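Local coordinates for protein prophage lambdalm01, antigen B (Listeria monocytogenes, PDB 4ACV) that is a prophage-encoded surface antigen that probably acts as a tail terminator, capping the phage tail tube as a hexameric ring, at residues Ser3-Val9 / Lys55-Arg59; Thr37-Ile43 / Arg59-Tyr65; Asp78-Gln82 / Ala95-Cys99. All coordinates share one frame. Residue numbers count along the deposited sequence, not the author numbering.

Contact 1 (Ser3-Val9 / Lys55-Arg59)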
loop_
_atom_site.group_PDB
_atom_site.type_symbol
_atom_site.label_atom_id
_atom_site.label_comp_id
_atom_site.label_asym_id
_atom_site.label_seq_id
_atom_site.Cartn_x
_atom_site.Cartn_y
_atom_site.Cartn_z
ATOM N N SER B 3 22.501 -0.092 -19.795
ATOM C CA SER B 3 22.012 -0.708 -18.564
ATOM C C SER B 3 21.806 -2.218 -18.702
ATOM O O SER B 3 21.133 -2.685 -19.611
ATOM C CB SER B 3 20.719 -0.052 -18.086
ATOM O OG SER B 3 20.312 -0.611 -16.846
ATOM N N LEU B 4 22.376 -2.973 -17.772
ATOM C CA LEU B 4 22.304 -4.427 -17.812
ATOM C C LEU B 4 20.892 -4.950 -17.536
ATOM O O LEU B 4 20.239 -4.530 -16.579
ATOM C CB LEU B 4 23.291 -5.013 -16.800
ATOM C CG LEU B 4 23.850 -6.411 -17.042
ATOM C CD1 LEU B 4 24.404 -6.557 -18.465
ATOM C CD2 LEU B 4 24.924 -6.709 -16.007
ATOM N N SER B 5 20.432 -5.862 -18.387
ATOM C CA SER B 5 19.143 -6.534 -18.221
ATOM C C SER B 5 19.131 -7.432 -16.978
ATOM O O SER B 5 20.151 -8.021 -16.625
ATOM C CB SER B 5 18.821 -7.380 -19.465
ATOM O OG SER B 5 17.745 -8.279 -19.220
ATOM N N PHE B 6 17.975 -7.550 -16.333
ATOM C CA PHE B 6 17.867 -8.371 -15.136
ATOM C C PHE B 6 18.334 -9.815 -15.382
ATOM O O PHE B 6 18.995 -10.408 -14.528
ATOM C CB PHE B 6 16.444 -8.340 -14.557
ATOM C CG PHE B 6 15.427 -9.105 -15.369
ATOM C CD1 PHE B 6 14.730 -8.483 -16.408
ATOM C CD2 PHE B 6 15.147 -10.432 -15.079
ATOM C CE1 PHE B 6 13.782 -9.181 -17.151
ATOM C CE2 PHE B 6 14.209 -11.135 -15.810
ATOM C CZ PHE B 6 13.521 -10.510 -16.847
ATOM N N MET B 7 18.008 -10.361 -16.551
ATOM C CA MET B 7 18.326 -11.756 -16.863
ATOM C C MET B 7 19.817 -12.035 -16.857
ATOM O O MET B 7 20.253 -13.093 -16.423
ATOM C CB MET B 7 17.744 -12.160 -18.210
ATOM C CG MET B 7 16.326 -12.679 -18.135
ATOM S SD MET B 7 15.936 -13.638 -19.598
ATOM C CE MET B 7 17.170 -14.926 -19.496
ATOM N N ARG B 8 20.591 -11.078 -17.354
ATOM C CA ARG B 8 22.040 -11.144 -17.291
ATOM C C ARG B 8 22.498 -11.262 -15.835
ATOM O O ARG B 8 23.428 -12.013 -15.520
ATOM C CB ARG B 8 22.633 -9.888 -17.919
ATOM C CG ARG B 8 23.822 -10.140 -18.798
ATOM C CD ARG B 8 23.436 -10.908 -20.045
ATOM N NE ARG B 8 23.895 -10.216 -21.243
ATOM C CZ ARG B 8 25.169 -10.126 -21.607
ATOM N NH1 ARG B 8 26.110 -10.685 -20.859
ATOM N NH2 ARG B 8 25.503 -9.476 -22.715
ATOM N N VAL B 9 21.844 -10.512 -14.947
ATOM C CA VAL B 9 22.154 -10.576 -13.519
ATOM C C VAL B 9 21.718 -11.919 -12.910
ATOM O O VAL B 9 22.471 -12.536 -12.160
ATOM C CB VAL B 9 21.557 -9.376 -12.739
ATOM C CG1 VAL B 9 21.819 -9.532 -11.249
ATOM C CG2 VAL B 9 22.145 -8.061 -13.250
ATOM N N LYS B 55 24.951 4.082 -11.541
ATOM C CA LYS B 55 24.716 3.032 -10.555
ATOM C C LYS B 55 23.259 2.575 -10.615
ATOM O O LYS B 55 22.345 3.368 -10.861
ATOM C CB LYS B 55 25.048 3.537 -9.146
ATOM C CG LYS B 55 26.015 2.666 -8.358
ATOM N N GLU B 56 23.048 1.289 -10.368
ATOM C CA GLU B 56 21.726 0.703 -10.456
ATOM C C GLU B 56 21.569 -0.369 -9.380
ATOM O O GLU B 56 22.521 -1.093 -9.064
ATOM C CB GLU B 56 21.536 0.103 -11.843
ATOM C CG GLU B 56 20.131 0.128 -12.344
ATOM C CD GLU B 56 20.057 0.165 -13.859
ATOM O OE1 GLU B 56 21.106 0.344 -14.523
ATOM O OE2 GLU B 56 18.937 0.015 -14.385
ATOM N N LYS B 57 20.372 -0.454 -8.807
ATOM C CA LYS B 57 20.067 -1.467 -7.803
ATOM C C LYS B 57 19.150 -2.518 -8.382
ATOM O O LYS B 57 18.123 -2.197 -8.968
ATOM C CB LYS B 57 19.394 -0.854 -6.576
ATOM C CG LYS B 57 20.291 0.029 -5.739
ATOM C CD LYS B 57 19.561 0.562 -4.514
ATOM C CE LYS B 57 20.489 1.392 -3.631
ATOM N NZ LYS B 57 19.913 1.602 -2.268
ATOM N N TYR B 58 19.520 -3.779 -8.205
ATOM C CA TYR B 58 18.650 -4.885 -8.568
ATOM C C TYR B 58 18.249 -5.646 -7.311
ATOM O O TYR B 58 19.082 -5.934 -6.436
ATOM C CB TYR B 58 19.355 -5.858 -9.518
ATOM C CG TYR B 58 19.914 -5.275 -10.806
ATOM C CD1 TYR B 58 20.976 -4.375 -10.794
ATOM C CD2 TYR B 58 19.420 -5.676 -12.040
ATOM C CE1 TYR B 58 21.506 -3.864 -11.980
ATOM C CE2 TYR B 58 19.951 -5.183 -13.225
ATOM C CZ TYR B 58 20.990 -4.278 -13.188
ATOM O OH TYR B 58 21.500 -3.791 -14.370
ATOM N N ARG B 59 16.972 -5.992 -7.232
ATOM C CA ARG B 59 16.471 -6.787 -6.124
ATOM C C ARG B 59 15.955 -8.147 -6.589
ATOM O O ARG B 59 15.252 -8.266 -7.591
ATOM C CB ARG B 59 15.400 -6.027 -5.351
ATOM C CG ARG B 59 15.944 -4.782 -4.674
ATOM C CD ARG B 59 14.881 -3.954 -3.936
ATOM N NE ARG B 59 15.334 -2.565 -3.887
ATOM C CZ ARG B 59 14.904 -1.596 -4.696
ATOM N NH1 ARG B 59 13.955 -1.837 -5.597
ATOM N NH2 ARG B 59 15.407 -0.373 -4.586
HETATM O O HOH W 1 23.549 -1.492 -14.985
#

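Contact 2 (Thr37-Ile43 / Arg59-Tyr65)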
loop_
_atom_site.group_PDB
_atom_site.type_symbol
_atom_site.label_atom_id
_atom_site.label_comp_id
_atom_site.label_asym_id
_atom_site.label_seq_id
_atom_site.Cartn_x
_atom_site.Cartn_y
_atom_site.Cartn_z
ATOM N N THR B 37 13.648 -27.598 -4.038
ATOM C CA THR B 37 14.197 -26.874 -5.171
ATOM C C THR B 37 14.745 -25.532 -4.713
ATOM O O THR B 37 14.359 -25.004 -3.659
ATOM C CB THR B 37 13.139 -26.645 -6.283
ATOM O OG1 THR B 37 13.725 -25.911 -7.365
ATOM C CG2 THR B 37 11.933 -25.869 -5.754
ATOM N N THR B 38 15.657 -24.986 -5.506
ATOM C CA THR B 38 16.188 -23.659 -5.247
ATOM C C THR B 38 16.011 -22.779 -6.465
ATOM O O THR B 38 16.454 -23.125 -7.566
ATOM C CB THR B 38 17.659 -23.711 -4.876
ATOM O OG1 THR B 38 17.832 -24.649 -3.804
ATOM C CG2 THR B 38 18.134 -22.314 -4.447
ATOM N N MET B 39 15.370 -21.635 -6.245
ATOM C CA MET B 39 14.965 -20.729 -7.307
ATOM C C MET B 39 15.368 -19.320 -6.962
ATOM O O MET B 39 15.343 -18.928 -5.801
ATOM C CB MET B 39 13.438 -20.757 -7.477
ATOM C CG MET B 39 12.891 -22.013 -8.109
ATOM S SD MET B 39 11.089 -22.068 -8.040
ATOM C CE MET B 39 10.811 -21.453 -6.377
ATOM N N ILE B 40 15.715 -18.548 -7.983
ATOM C CA ILE B 40 15.922 -17.110 -7.821
ATOM C C ILE B 40 14.720 -16.374 -8.374
ATOM O O ILE B 40 14.335 -16.574 -9.522
ATOM C CB ILE B 40 17.185 -16.611 -8.551
ATOM C CG1 ILE B 40 18.337 -17.595 -8.342
ATOM C CG2 ILE B 40 17.556 -15.220 -8.063
ATOM C CD1 ILE B 40 19.596 -17.259 -9.111
ATOM N N GLU B 41 14.116 -15.534 -7.547
ATOM C CA GLU B 41 13.008 -14.712 -8.001
ATOM C C GLU B 41 13.458 -13.262 -8.167
ATOM O O GLU B 41 13.762 -12.583 -7.188
ATOM C CB GLU B 41 11.854 -14.778 -7.013
ATOM C CG GLU B 41 10.633 -14.018 -7.475
ATOM C CD GLU B 41 9.702 -13.664 -6.331
ATOM O OE1 GLU B 41 10.094 -13.824 -5.158
ATOM O OE2 GLU B 41 8.578 -13.218 -6.607
ATOM N N MET B 42 13.501 -12.792 -9.408
ATOM C CA MET B 42 13.802 -11.396 -9.674
ATOM C C MET B 42 12.603 -10.556 -9.262
ATOM O O MET B 42 11.462 -10.963 -9.430
ATOM C CB MET B 42 14.137 -11.189 -11.157
ATOM C CG MET B 42 14.599 -9.783 -11.542
ATOM S SD MET B 42 16.221 -9.224 -10.894
ATOM C CE MET B 42 17.186 -10.693 -11.039
ATOM N N ILE B 43 12.861 -9.389 -8.697
ATOM C CA ILE B 43 11.779 -8.548 -8.194
ATOM C C ILE B 43 11.708 -7.199 -8.924
ATOM O O ILE B 43 10.722 -6.906 -9.587
ATOM C CB ILE B 43 11.917 -8.337 -6.679
ATOM C CG1 ILE B 43 11.860 -9.693 -5.957
ATOM C CG2 ILE B 43 10.851 -7.377 -6.172
ATOM C CD1 ILE B 43 12.527 -9.675 -4.590
ATOM N N ARG B 59 16.972 -5.992 -7.232
ATOM C CA ARG B 59 16.471 -6.787 -6.124
ATOM C C ARG B 59 15.955 -8.147 -6.589
ATOM O O ARG B 59 15.252 -8.266 -7.591
ATOM C CB ARG B 59 15.400 -6.027 -5.351
ATOM C CG ARG B 59 15.944 -4.782 -4.674
ATOM C CD ARG B 59 14.881 -3.954 -3.936
ATOM N NE ARG B 59 15.334 -2.565 -3.887
ATOM C CZ ARG B 59 14.904 -1.596 -4.696
ATOM N NH1 ARG B 59 13.955 -1.837 -5.597
ATOM N NH2 ARG B 59 15.407 -0.373 -4.586
ATOM N N PHE B 60 16.325 -9.180 -5.855
ATOM C CA PHE B 60 15.852 -10.515 -6.166
ATOM C C PHE B 60 15.837 -11.304 -4.871
ATOM O O PHE B 60 16.406 -10.878 -3.859
ATOM C CB PHE B 60 16.754 -11.171 -7.220
ATOM C CG PHE B 60 18.184 -11.288 -6.791
ATOM C CD1 PHE B 60 18.595 -12.348 -5.983
ATOM C CD2 PHE B 60 19.118 -10.335 -7.173
ATOM C CE1 PHE B 60 19.914 -12.464 -5.571
ATOM C CE2 PHE B 60 20.444 -10.443 -6.766
ATOM C CZ PHE B 60 20.843 -11.517 -5.964
ATOM N N ALA B 61 15.180 -12.452 -4.896
ATOM C CA ALA B 61 15.082 -13.288 -3.708
ATOM C C ALA B 61 15.485 -14.714 -4.036
ATOM O O ALA B 61 15.219 -15.212 -5.134
ATOM C CB ALA B 61 13.653 -13.255 -3.147
ATOM N N ILE B 62 16.133 -15.373 -3.088
ATOM C CA ILE B 62 16.412 -16.790 -3.237
ATOM C C ILE B 62 15.371 -17.595 -2.480
ATOM O O ILE B 62 15.191 -17.400 -1.279
ATOM C CB ILE B 62 17.800 -17.160 -2.715
ATOM C CG1 ILE B 62 18.866 -16.359 -3.458
ATOM C CG2 ILE B 62 18.033 -18.659 -2.872
ATOM C CD1 ILE B 62 18.899 -16.634 -4.950
ATOM N N HIS B 63 14.683 -18.483 -3.199
ATOM C CA HIS B 63 13.701 -19.385 -2.610
ATOM C C HIS B 63 14.283 -20.777 -2.451
ATOM O O HIS B 63 14.552 -21.451 -3.434
ATOM C CB HIS B 63 12.444 -19.455 -3.474
ATOM C CG HIS B 63 11.689 -18.169 -3.535
ATOM N ND1 HIS B 63 10.710 -17.837 -2.625
ATOM C CD2 HIS B 63 11.775 -17.122 -4.393
ATOM C CE1 HIS B 63 10.218 -16.650 -2.926
ATOM N NE2 HIS B 63 10.849 -16.197 -3.994
ATOM N N HIS B 64 14.472 -21.196 -1.205
ATOM C CA HIS B 64 15.050 -22.502 -0.891
ATOM C C HIS B 64 14.007 -23.406 -0.218
ATOM O O HIS B 64 13.703 -23.240 0.966
ATOM C CB HIS B 64 16.279 -22.314 0.012
ATOM C CG HIS B 64 17.135 -23.534 0.154
ATOM N ND1 HIS B 64 17.595 -24.256 -0.929
ATOM C CD2 HIS B 64 17.647 -24.142 1.253
ATOM C CE1 HIS B 64 18.340 -25.262 -0.503
ATOM N NE2 HIS B 64 18.390 -25.214 0.817
ATOM N N TYR B 65 13.453 -24.348 -0.984
ATOM C CA TYR B 65 12.491 -25.325 -0.458
ATOM C C TYR B 65 13.167 -26.648 -0.146
ATOM O O TYR B 65 13.848 -27.216 -0.992
ATOM C CB TYR B 65 11.376 -25.605 -1.463
ATOM C CG TYR B 65 10.490 -24.439 -1.788
ATOM C CD1 TYR B 65 10.879 -23.491 -2.726
ATOM C CD2 TYR B 65 9.247 -24.296 -1.180
ATOM C CE1 TYR B 65 10.054 -22.418 -3.044
ATOM C CE2 TYR B 65 8.418 -23.233 -1.490
ATOM C CZ TYR B 65 8.827 -22.295 -2.425
ATOM O OH TYR B 65 8.009 -21.230 -2.748
#

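Contact 3 (Asp78-Gln82 / Ala95-Cys99)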
loop_
_atom_site.group_PDB
_atom_site.type_symbol
_atom_site.label_atom_id
_atom_site.label_comp_id
_atom_site.label_asym_id
_atom_site.label_seq_id
_atom_site.Cartn_x
_atom_site.Cartn_y
_atom_site.Cartn_z
ATOM N N ASP B 78 23.591 -18.217 0.824
ATOM C CA ASP B 78 23.636 -16.850 1.307
ATOM C C ASP B 78 25.060 -16.294 1.259
ATOM O O ASP B 78 25.284 -15.149 0.867
ATOM C CB ASP B 78 23.121 -16.814 2.738
ATOM C CG ASP B 78 22.842 -15.417 3.219
ATOM O OD1 ASP B 78 21.732 -14.922 2.958
ATOM O OD2 ASP B 78 23.722 -14.820 3.877
ATOM N N THR B 79 26.023 -17.112 1.662
ATOM C CA THR B 79 27.409 -16.677 1.730
ATOM C C THR B 79 28.044 -16.535 0.346
ATOM O O THR B 79 28.808 -15.605 0.101
ATOM C CB THR B 79 28.242 -17.643 2.591
ATOM O OG1 THR B 79 27.713 -17.663 3.926
ATOM C CG2 THR B 79 29.707 -17.218 2.617
ATOM N N LEU B 80 27.733 -17.456 -0.558
ATOM C CA LEU B 80 28.244 -17.361 -1.916
ATOM C C LEU B 80 27.771 -16.077 -2.603
ATOM O O LEU B 80 28.568 -15.360 -3.205
ATOM C CB LEU B 80 27.856 -18.593 -2.733
ATOM C CG LEU B 80 28.618 -19.849 -2.292
ATOM C CD1 LEU B 80 28.093 -21.118 -2.979
ATOM C CD2 LEU B 80 30.123 -19.676 -2.509
ATOM N N ILE B 81 26.482 -15.787 -2.492
ATOM C CA ILE B 81 25.916 -14.599 -3.114
ATOM C C ILE B 81 26.584 -13.319 -2.584
ATOM O O ILE B 81 26.912 -12.418 -3.358
ATOM C CB ILE B 81 24.385 -14.545 -2.925
ATOM C CG1 ILE B 81 23.709 -15.706 -3.658
ATOM C CG2 ILE B 81 23.838 -13.246 -3.429
ATOM C CD1 ILE B 81 22.240 -15.871 -3.302
ATOM N N GLN B 82 26.803 -13.251 -1.272
ATOM C CA GLN B 82 27.496 -12.104 -0.682
ATOM C C GLN B 82 28.967 -11.984 -1.088
ATOM O O GLN B 82 29.542 -10.905 -0.997
ATOM C CB GLN B 82 27.408 -12.149 0.838
ATOM C CG GLN B 82 26.030 -11.907 1.377
ATOM C CD GLN B 82 26.050 -11.676 2.856
ATOM O OE1 GLN B 82 26.405 -10.590 3.311
ATOM N NE2 GLN B 82 25.683 -12.696 3.626
ATOM N N ALA B 95 28.156 -3.770 -4.400
ATOM C CA ALA B 95 27.699 -4.211 -3.084
ATOM C C ALA B 95 26.571 -5.224 -3.176
ATOM O O ALA B 95 25.704 -5.125 -4.039
ATOM C CB ALA B 95 27.251 -3.024 -2.253
ATOM N N VAL B 96 26.592 -6.188 -2.266
ATOM C CA VAL B 96 25.528 -7.170 -2.137
ATOM C C VAL B 96 24.952 -7.043 -0.735
ATOM O O VAL B 96 25.674 -7.170 0.245
ATOM C CB VAL B 96 26.063 -8.609 -2.343
ATOM C CG1 VAL B 96 24.932 -9.630 -2.204
ATOM C CG2 VAL B 96 26.777 -8.737 -3.704
ATOM N N ARG B 97 23.654 -6.773 -0.647
ATOM C CA ARG B 97 22.994 -6.520 0.627
ATOM C C ARG B 97 21.768 -7.401 0.823
ATOM O O ARG B 97 21.016 -7.642 -0.120
ATOM C CB ARG B 97 22.500 -5.068 0.692
ATOM C CG ARG B 97 23.556 -4.008 0.738
ATOM C CD ARG B 97 22.886 -2.644 0.816
ATOM N NE ARG B 97 23.593 -1.626 0.042
ATOM C CZ ARG B 97 23.477 -1.460 -1.275
ATOM N NH1 ARG B 97 22.689 -2.254 -1.986
ATOM N NH2 ARG B 97 24.158 -0.496 -1.885
ATOM N N HIS B 98 21.555 -7.862 2.053
ATOM C CA HIS B 98 20.238 -8.347 2.431
ATOM C C HIS B 98 19.359 -7.122 2.480
ATOM O O HIS B 98 19.728 -6.095 3.041
ATOM C CB HIS B 98 20.231 -9.010 3.803
ATOM C CG HIS B 98 21.029 -10.273 3.867
ATOM N ND1 HIS B 98 20.740 -11.375 3.094
ATOM C CD2 HIS B 98 22.090 -10.617 4.633
ATOM C CE1 HIS B 98 21.598 -12.339 3.372
ATOM N NE2 HIS B 98 22.430 -11.903 4.297
ATOM N N CYS B 99 18.193 -7.238 1.872
ATOM C CA CYS B 99 17.285 -6.136 1.795
ATOM C C CYS B 99 15.921 -6.687 1.472
ATOM O O CYS B 99 15.751 -7.415 0.493
ATOM C CB CYS B 99 17.739 -5.174 0.699
ATOM S SG CYS B 99 16.630 -3.775 0.463
#

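Contact 1 (Ser3-Val9 / Lys55-Arg59)
Two short hydrogen bonds tie the N-terminal arm to the strand: S3 OG donates to E56 OE1 at 2.6 Å, and Y58 OH donates to the backbone oxygen L4 O, also at 2.6 Å. A water bridges E56 OE1 and Y58 OH, donating to both at 3.1 Å, and accepts a weak bond from L4 N at 3.4 Å. E56 has further partners in R123, by a salt bridge, and in Q45. Tyrosine suits its place because one residue supplies a hydroxyl for the arm and a ring for the helix: V9 CG2 lies 3.9 Å from the centroid of the Y58 ring, over its face, as a CH-pi contact, while F6 CA approaches the ring edge, 4.3 Å from Y58 CE2. S5 is the N-cap of helix 6-19, its OG accepting a weak 3.4 Å bond from M7 N. H98 of a neighbouring subunit packs on S3 and E56. The arm's buried polar groups thus find partners here, while V9 and F6 set the first helical turn against the Y58 ring.

Contact 2 (Thr37-Ile43 / Arg59-Tyr65)
Two histidines reach across this strand pair by their side chains, one on each face of the sheet. H63 NE2 donates to E41 OE1 at 2.7 Å in a nearly straight His-carboxylate hydrogen bond, and because its ND1 is bonded to H112, the imidazole links the carboxylate to the next strand, 110-122. On the other face H64 ND1 and T38 OG1 are hydrogen-bonded at 2.9 Å. The second ring nitrogen of H64 is held by D70. Between the two lies regular antiparallel pairing: T37 with Y65, M39 with H63 and E41 with A61 are hydrogen-bonded pairs, M39 and H63 for instance joined by M39 N to H63 O at 2.9 Å and H63 N to M39 O at 2.7 Å, and I43 N adds a bond to R59 O at 2.9 Å. The strands belong to the hairpin 37-48/55-66 within the chain's antiparallel sheet, on which both long helices rest. The T38/H64 face turns apolar further along, at I40, M42, F60 and I62, which suits packing under helices: I40 CG1 meets I62 CD1 at 3.6 Å, and I40 CG2 meets F60 CD1 at 3.7 Å. Helix 6-19 covers I40 and M42 through L10; helix 71-82 covers I62 through I77 and I81. On the reverse face the flexible thioether of M39 brings CE within 3.6 Å of Y65 CE1, and M29 of the short strand 29-30 packs against M39, E41 and H63.

Contact 3 (Asp78-Gln82 / Ala95-Cys99)
This is a helix-to-strand contact in which the last turn of helix 71-82 meets strand 92-99, the short segment axes approaching to 9.0 Å at 140° between their N-to-C directions. V96, whose CB points toward the helix, is at its centre: V96 CG1 makes an apolar contact with I81 CG2 at 4.0 Å and touches the helix backbone by van der Waals contact, 3.6 Å from I81 O and 3.9 Å from Q82 CA. A compact branched residue fits so close an approach. I81 extends the apolar packing inward to F117 and to L17 of helix 6-19. The polar part is looser. H98 NE2 gives a weak bond to D78 OD2 at 3.2 Å, and Q82 NE2 one to the same D78 OD2 at 2.9 Å, also weak. Q82 NE2 additionally bonds S3 O of a neighbouring subunit, while H98 N donates to E47 of a neighbouring subunit. Aliphatic contact thus carries most of the helix-to-strand joining; the weakly bonded D78, Q82 and H98 add to it and lie at the subunit interface.

Overall arrangement
All three contacts reach one antiparallel sheet. Contacts 1 and 2 use successive parts of strand 55-66, share R59 and have centres about 15 Å apart; they touch where F6 CD2 packs on M42 CG at 3.6 Å, joining the start of helix 6-19 to the hairpin. Contact 3 lies about 13 Å from contact 2, centre to centre, and meets it through I81, whose CD1 is 3.4 Å from I62 CG1. Contacts 1 and 3, with centres about 15 Å apart, do not touch within the chain, yet they meet at the interface: S3 of a neighbouring subunit packs on H98, and its O is hydrogen-bonded by Q82 NE2. The assembly holds six chains, as in the hexameric rings of tail terminators.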